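Long-range contacts in nicotinate phosphoribosyltransferase (Saccharomyces cerevisiae, PDB 1VLP), which catalyses the ATP-dependent first step of NAD synthesis from nicotinic acid, making nicotinate ribonucleotide from nicotinate and phosphoribosyl diphosphate with release of diphosphate: residues L148-E153 with T191-L197; P90-S94 with N270-A274. All coordinates share one frame; numbering follows the deposited sequence.

Contact 1. Residues L148-E153 with T191-L197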
loop_
_atom_site.group_PDB
_atom_site.type_symbol
_atom_site.label_atom_id
_atom_site.label_comp_id
_atom_site.label_asym_id
_atom_site.label_seq_id
_atom_site.Cartn_x
_atom_site.Cartn_y
_atom_site.Cartn_z
ATOM N N LEU A 148 3.986 -10.185 -0.476
ATOM C CA LEU A 148 4.769 -9.532 0.586
ATOM C C LEU A 148 4.442 -10.041 1.975
ATOM O O LEU A 148 5.370 -10.356 2.741
ATOM C CB LEU A 148 4.628 -8.037 0.502
ATOM C CG LEU A 148 5.308 -7.382 -0.694
ATOM C CD1 LEU A 148 4.848 -5.904 -0.749
ATOM C CD2 LEU A 148 6.827 -7.552 -0.623
ATOM N N SER A 149 3.139 -10.130 2.270
ATOM C CA SER A 149 2.634 -10.635 3.591
ATOM C C SER A 149 3.125 -12.053 3.836
ATOM O O SER A 149 3.594 -12.399 4.938
ATOM C CB SER A 149 1.108 -10.599 3.683
ATOM O OG SER A 149 0.602 -9.261 3.566
ATOM N N LEU A 150 3.123 -12.868 2.778
ATOM C CA LEU A 150 3.620 -14.230 2.907
ATOM C C LEU A 150 5.140 -14.351 3.111
ATOM O O LEU A 150 5.615 -15.182 3.931
ATOM C CB LEU A 150 3.207 -15.070 1.703
ATOM C CG LEU A 150 1.746 -15.589 1.732
ATOM C CD1 LEU A 150 1.382 -16.127 0.315
ATOM C CD2 LEU A 150 1.465 -16.595 2.846
ATOM N N ILE A 151 5.892 -13.567 2.345
ATOM C CA ILE A 151 7.358 -13.591 2.400
ATOM C C ILE A 151 7.803 -13.143 3.798
ATOM O O ILE A 151 8.663 -13.801 4.435
ATOM C CB ILE A 151 7.972 -12.726 1.281
ATOM C CG1 ILE A 151 7.660 -13.325 -0.099
ATOM C CG2 ILE A 151 9.460 -12.611 1.411
ATOM C CD1 ILE A 151 7.819 -12.369 -1.208
ATOM N N SER A 152 7.223 -12.051 4.303
ATOM C CA SER A 152 7.526 -11.596 5.677
ATOM C C SER A 152 7.193 -12.695 6.688
ATOM O O SER A 152 8.021 -13.035 7.538
ATOM C CB SER A 152 6.736 -10.332 5.989
ATOM O OG SER A 152 7.094 -9.730 7.191
ATOM N N GLU A 153 5.982 -13.246 6.589
ATOM C CA GLU A 153 5.592 -14.316 7.515
ATOM C C GLU A 153 6.556 -15.520 7.483
ATOM O O GLU A 153 6.958 -16.000 8.517
ATOM C CB GLU A 153 4.133 -14.709 7.293
ATOM C CG GLU A 153 3.701 -15.816 8.233
ATOM C CD GLU A 153 2.246 -15.758 8.678
ATOM O OE1 GLU A 153 1.496 -14.804 8.366
ATOM O OE2 GLU A 153 1.855 -16.708 9.378
ATOM N N THR A 191 -0.505 -4.084 6.403
ATOM C CA THR A 191 -0.652 -5.439 5.857
ATOM C C THR A 191 0.655 -5.975 5.215
ATOM O O THR A 191 1.140 -7.069 5.553
ATOM C CB THR A 191 -1.810 -5.537 4.851
ATOM O OG1 THR A 191 -3.013 -5.167 5.499
ATOM C CG2 THR A 191 -1.907 -6.948 4.250
ATOM N N ARG A 192 1.233 -5.173 4.324
ATOM C CA ARG A 192 2.302 -5.666 3.466
ATOM C C ARG A 192 3.542 -6.066 4.257
ATOM O O ARG A 192 4.191 -7.056 3.924
ATOM C CB ARG A 192 2.683 -4.618 2.457
ATOM C CG ARG A 192 1.695 -4.518 1.364
ATOM C CD ARG A 192 2.077 -3.373 0.444
ATOM N NE ARG A 192 1.790 -2.100 1.089
ATOM C CZ ARG A 192 2.098 -0.939 0.553
ATOM N NH1 ARG A 192 2.698 -0.919 -0.640
ATOM N NH2 ARG A 192 1.831 0.184 1.215
ATOM N N ARG A 193 3.817 -5.374 5.352
ATOM C CA ARG A 193 4.999 -5.766 6.105
ATOM C C ARG A 193 4.729 -6.349 7.477
ATOM O O ARG A 193 5.590 -6.311 8.351
ATOM C CB ARG A 193 6.024 -4.669 6.135
ATOM C CG ARG A 193 6.943 -4.742 4.913
ATOM C CD ARG A 193 8.049 -3.709 5.014
ATOM N NE ARG A 193 8.509 -3.314 3.697
ATOM C CZ ARG A 193 9.406 -2.363 3.478
ATOM N NH1 ARG A 193 9.935 -1.696 4.497
ATOM N NH2 ARG A 193 9.763 -2.079 2.235
ATOM N N ARG A 194 3.533 -6.909 7.669
ATOM C CA ARG A 194 3.232 -7.530 8.909
ATOM C C ARG A 194 4.204 -8.698 9.174
ATOM O O ARG A 194 4.617 -9.441 8.249
ATOM C CB ARG A 194 1.795 -8.032 8.946
ATOM C CG ARG A 194 1.521 -9.165 8.021
ATOM C CD ARG A 194 -0.010 -9.298 7.809
ATOM N NE ARG A 194 -0.344 -10.490 7.058
ATOM C CZ ARG A 194 -1.535 -10.732 6.506
ATOM N NH1 ARG A 194 -2.526 -9.836 6.580
ATOM N NH2 ARG A 194 -1.711 -11.859 5.814
ATOM N N ARG A 195 4.518 -8.878 10.447
ATOM C CA ARG A 195 5.357 -10.006 10.850
ATOM C C ARG A 195 4.641 -11.354 10.616
ATOM O O ARG A 195 5.280 -12.390 10.239
ATOM C CB ARG A 195 5.807 -9.846 12.292
ATOM C CG ARG A 195 6.716 -10.994 12.668
ATOM C CD ARG A 195 7.645 -10.632 13.824
ATOM N NE ARG A 195 8.540 -9.557 13.432
ATOM C CZ ARG A 195 9.747 -9.331 13.936
ATOM N NH1 ARG A 195 10.309 -10.156 14.789
ATOM N NH2 ARG A 195 10.428 -8.275 13.529
ATOM N N SER A 196 3.305 -11.302 10.753
ATOM C CA SER A 196 2.437 -12.425 10.507
ATOM C C SER A 196 0.984 -11.917 10.488
ATOM O O SER A 196 0.693 -10.810 10.949
ATOM C CB SER A 196 2.576 -13.479 11.595
ATOM O OG SER A 196 2.091 -12.992 12.843
ATOM N N LEU A 197 0.102 -12.738 9.951
ATOM C CA LEU A 197 -1.364 -12.470 10.027
ATOM C C LEU A 197 -1.800 -12.309 11.479
ATOM O O LEU A 197 -2.470 -11.351 11.816
ATOM C CB LEU A 197 -2.107 -13.594 9.342
ATOM C CG LEU A 197 -3.638 -13.489 9.349
ATOM C CD1 LEU A 197 -4.127 -12.290 8.636
ATOM C CD2 LEU A 197 -4.158 -14.757 8.684
HETATM O O HOH W 1 1.159 -12.976 6.513
HETATM O O HOH W 2 6.095 -15.056 11.036
#
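Ser-149 and Glu-153, one turn apart on helix 144-159, ride over Arg-192 and Ser-196 of the loop 191-197, with CA-CA distances of 5.0 Å for Ser-149 to Arg-192 and 4.7 Å for Glu-153 to Ser-196. The loop opens with a type I beta turn from Thr-191 to Arg-194 and ends at Ser-196, the N-cap of helix 197-213, whose OG caps Ala-199 N and hydrogen-bonds Tyr-165 OH. Where the backbones come close, Glu-153 CA lies 3.4 Å from Arg-195 O in a CA-H...O contact, and water 2 links Glu-153 O with Arg-195 O. Ser-152 turns OG away from its own backbone N (chi1 -172°), and this OG donates to Arg-194 O at 2.7 Å, reaching it from above the carbonyl plane. Ser-149 OG lies 3.0 Å from Thr-191 O, but its proton may go instead to Ile-145 O. In the phosphoribosyltransferase barrel domain this loop follows strand 186-188, and the helical segment 148-153 pressed on it belongs to the N-terminal domain; Arg-192 also comes close to Tyr-27 and Phe-189, which probably bind nicotinate. The Arg-194 guanidinium lies between Ser-149 on one face and Leu-197 CD1 on the opposite face, while NH1 forms a salt bridge with Asp-23. Water 1, in the guanidinium plane, accepts from Arg-194 NE and donates to Glu-153 OE1 at 2.6 Å. Glu-153 OE1 also takes the N-H of Leu-197 (N to OE1 3.0 Å, 162° at the hydrogen), from above the carboxylate plane. With an alanine in place of Glu-153, the Leu-197 N-H would probably lose its acceptor and water 1 the stronger of its two acceptors, leaving it the weak bond to Ser-149 O. Leu-148 runs side by side with Arg-192, its CD1 3.9 Å from Arg-192 CD.

Contact 2. Residues P90-S94 with N270-A274; sequences PYLPS and NTFGA
Tyr-91 and Phe-272 form the aromatic part of this contact, an offset edge-to-face pair in which the edge of Tyr-91 is turned toward the face of Phe-272. The ring centroids stand 5.8 Å apart and the planes meet at 79°. The touching atoms lie near the backbone end of both rings: Tyr-91 CD1 is 3.8 Å from Phe-272 CD1 and also approaches Phe-272 CB and CG. Tyr-91 has its CG between backbone N and carbonyl carbon (chi1 52°), a rotation that swings the ring out beside the phenylalanine, while its CB sits against the end of the helix, 3.6 Å from Phe-272 O.

The aliphatic contacts come from the two residues that follow. Pro-93 brings CD to 3.9 Å from Phe-272 CE1, an oblique approach, and its CG meets Thr-271 CG2 at 4.0 Å. Leu-92 adds CD2, 4.2 Å from the same Phe-272 CE1, although its CB is directed away from the helix. Thr-271 CG2 in turn lies over the centre of one face of the Phe-272 ring, 3.7 Å above its plane, and is thus shared between that ring and the proline.

Polar atoms enter mainly as neighbours of carbon. Tyr-91 O lies in the plane of the Phe-272 ring, 3.7 Å from CD1 at its edge. Thr-271 OG1 is hydrogen-bonded to Cys-267 O and Asn-38 ND2.

The contact joins the loop between helices 79-88 and 94-101 to the C-terminal end of helix 260-272, where Gly-273 leaves helical geometry with positive phi. Trp-268 gives Phe-272 a second edge-to-face partner, and helix 26-38 packs alongside, with Met-26 on Tyr-91, Ala-33 on Leu-92 and Thr-37 on both Pro-93 and Thr-271.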
loop_
_atom_site.group_PDB
_atom_site.type_symbol
_atom_site.label_atom_id
_atom_site.label_comp_id
_atom_site.label_asym_id
_atom_site.label_seq_id
_atom_site.Cartn_x
_atom_site.Cartn_y
_atom_site.Cartn_z
ATOM N N PRO A 90 -19.326 1.275 -2.745
ATOM C CA PRO A 90 -20.464 1.206 -3.635
ATOM C C PRO A 90 -20.206 1.741 -5.032
ATOM O O PRO A 90 -20.936 1.407 -5.940
ATOM C CB PRO A 90 -21.548 2.051 -2.908
ATOM C CG PRO A 90 -20.796 2.946 -2.065
ATOM C CD PRO A 90 -19.580 2.216 -1.639
ATOM N N TYR A 91 -19.145 2.529 -5.185
ATOM C CA TYR A 91 -18.747 3.103 -6.455
ATOM C C TYR A 91 -17.904 2.180 -7.311
ATOM O O TYR A 91 -17.538 2.542 -8.412
ATOM C CB TYR A 91 -18.024 4.443 -6.216
ATOM C CG TYR A 91 -16.877 4.394 -5.230
ATOM C CD1 TYR A 91 -15.581 4.073 -5.651
ATOM C CD2 TYR A 91 -17.089 4.655 -3.875
ATOM C CE1 TYR A 91 -14.535 4.020 -4.760
ATOM C CE2 TYR A 91 -16.045 4.609 -2.977
ATOM C CZ TYR A 91 -14.780 4.280 -3.425
ATOM O OH TYR A 91 -13.743 4.232 -2.524
ATOM N N LEU A 92 -17.569 0.969 -6.837
ATOM C CA LEU A 92 -16.987 -0.024 -7.754
ATOM C C LEU A 92 -17.954 -0.236 -8.900
ATOM O O LEU A 92 -19.155 -0.402 -8.667
ATOM C CB LEU A 92 -16.731 -1.370 -7.078
ATOM C CG LEU A 92 -15.674 -1.372 -5.986
ATOM C CD1 LEU A 92 -15.614 -2.753 -5.283
ATOM C CD2 LEU A 92 -14.317 -1.034 -6.553
ATOM N N PRO A 93 -17.459 -0.197 -10.141
ATOM C CA PRO A 93 -18.356 -0.418 -11.260
ATOM C C PRO A 93 -19.064 -1.774 -11.248
ATOM O O PRO A 93 -18.480 -2.810 -10.909
ATOM C CB PRO A 93 -17.467 -0.275 -12.503
ATOM C CG PRO A 93 -16.221 0.362 -12.032
ATOM C CD PRO A 93 -16.083 0.132 -10.569
ATOM N N SER A 94 -20.322 -1.745 -11.684
ATOM C CA SER A 94 -21.102 -2.953 -11.854
ATOM C C SER A 94 -20.404 -4.081 -12.596
ATOM O O SER A 94 -20.459 -5.257 -12.177
ATOM C CB SER A 94 -22.427 -2.597 -12.565
ATOM O OG SER A 94 -23.212 -1.924 -11.614
ATOM N N ASN A 270 -13.381 9.234 -14.232
ATOM C CA ASN A 270 -14.332 8.647 -15.156
ATOM C C ASN A 270 -14.733 7.233 -14.704
ATOM O O ASN A 270 -15.880 6.835 -14.918
ATOM C CB ASN A 270 -13.805 8.723 -16.605
ATOM C CG ASN A 270 -13.690 10.178 -17.135
ATOM O OD1 ASN A 270 -14.351 11.112 -16.660
ATOM N ND2 ASN A 270 -12.833 10.360 -18.127
ATOM N N THR A 271 -13.859 6.518 -13.995
ATOM C CA THR A 271 -14.181 5.193 -13.468
ATOM C C THR A 271 -15.056 5.155 -12.200
ATOM O O THR A 271 -16.014 4.386 -12.109
ATOM C CB THR A 271 -12.894 4.390 -13.202
ATOM O OG1 THR A 271 -12.135 4.371 -14.415
ATOM C CG2 THR A 271 -13.193 2.949 -12.738
ATOM N N PHE A 272 -14.734 5.980 -11.221
ATOM C CA PHE A 272 -15.392 5.900 -9.929
ATOM C C PHE A 272 -16.348 7.044 -9.634
ATOM O O PHE A 272 -17.113 6.972 -8.668
ATOM C CB PHE A 272 -14.334 5.858 -8.852
ATOM C CG PHE A 272 -13.451 4.630 -8.943
ATOM C CD1 PHE A 272 -14.015 3.350 -8.983
ATOM C CD2 PHE A 272 -12.060 4.752 -9.013
ATOM C CE1 PHE A 272 -13.188 2.208 -9.055
ATOM C CE2 PHE A 272 -11.239 3.627 -9.104
ATOM C CZ PHE A 272 -11.806 2.348 -9.110
ATOM N N GLY A 273 -16.265 8.105 -10.412
ATOM C CA GLY A 273 -17.053 9.291 -10.167
ATOM C C GLY A 273 -16.224 10.321 -9.433
ATOM O O GLY A 273 -15.414 9.979 -8.550
ATOM N N ALA A 274 -16.424 11.588 -9.805
ATOM C CA ALA A 274 -15.658 12.703 -9.228
ATOM C C ALA A 274 -15.762 12.712 -7.724
ATOM O O ALA A 274 -14.765 12.899 -7.025
ATOM C CB ALA A 274 -16.132 14.018 -9.772
#

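Both contacts join the N-terminal domain to the barrel, but on opposite sides of the chain's centre, with centres 30 Å apart and nearest atoms about 16 Å apart. They share no helix or strand. Contact 1 is buried and mostly polar: a serine hydroxyl, a carboxylate and waters hold a loop rich in arginine, near residues that probably bind nicotinate. Contact 2 is farther out, its centre about 20 Å from the chain's centre against 12 Å, only partly buried, and rests on aromatic and aliphatic packing. It also buries less surface, 211 Å² against 431 Å². Each sets a loop against a helix, with the roles of the two domains exchanged.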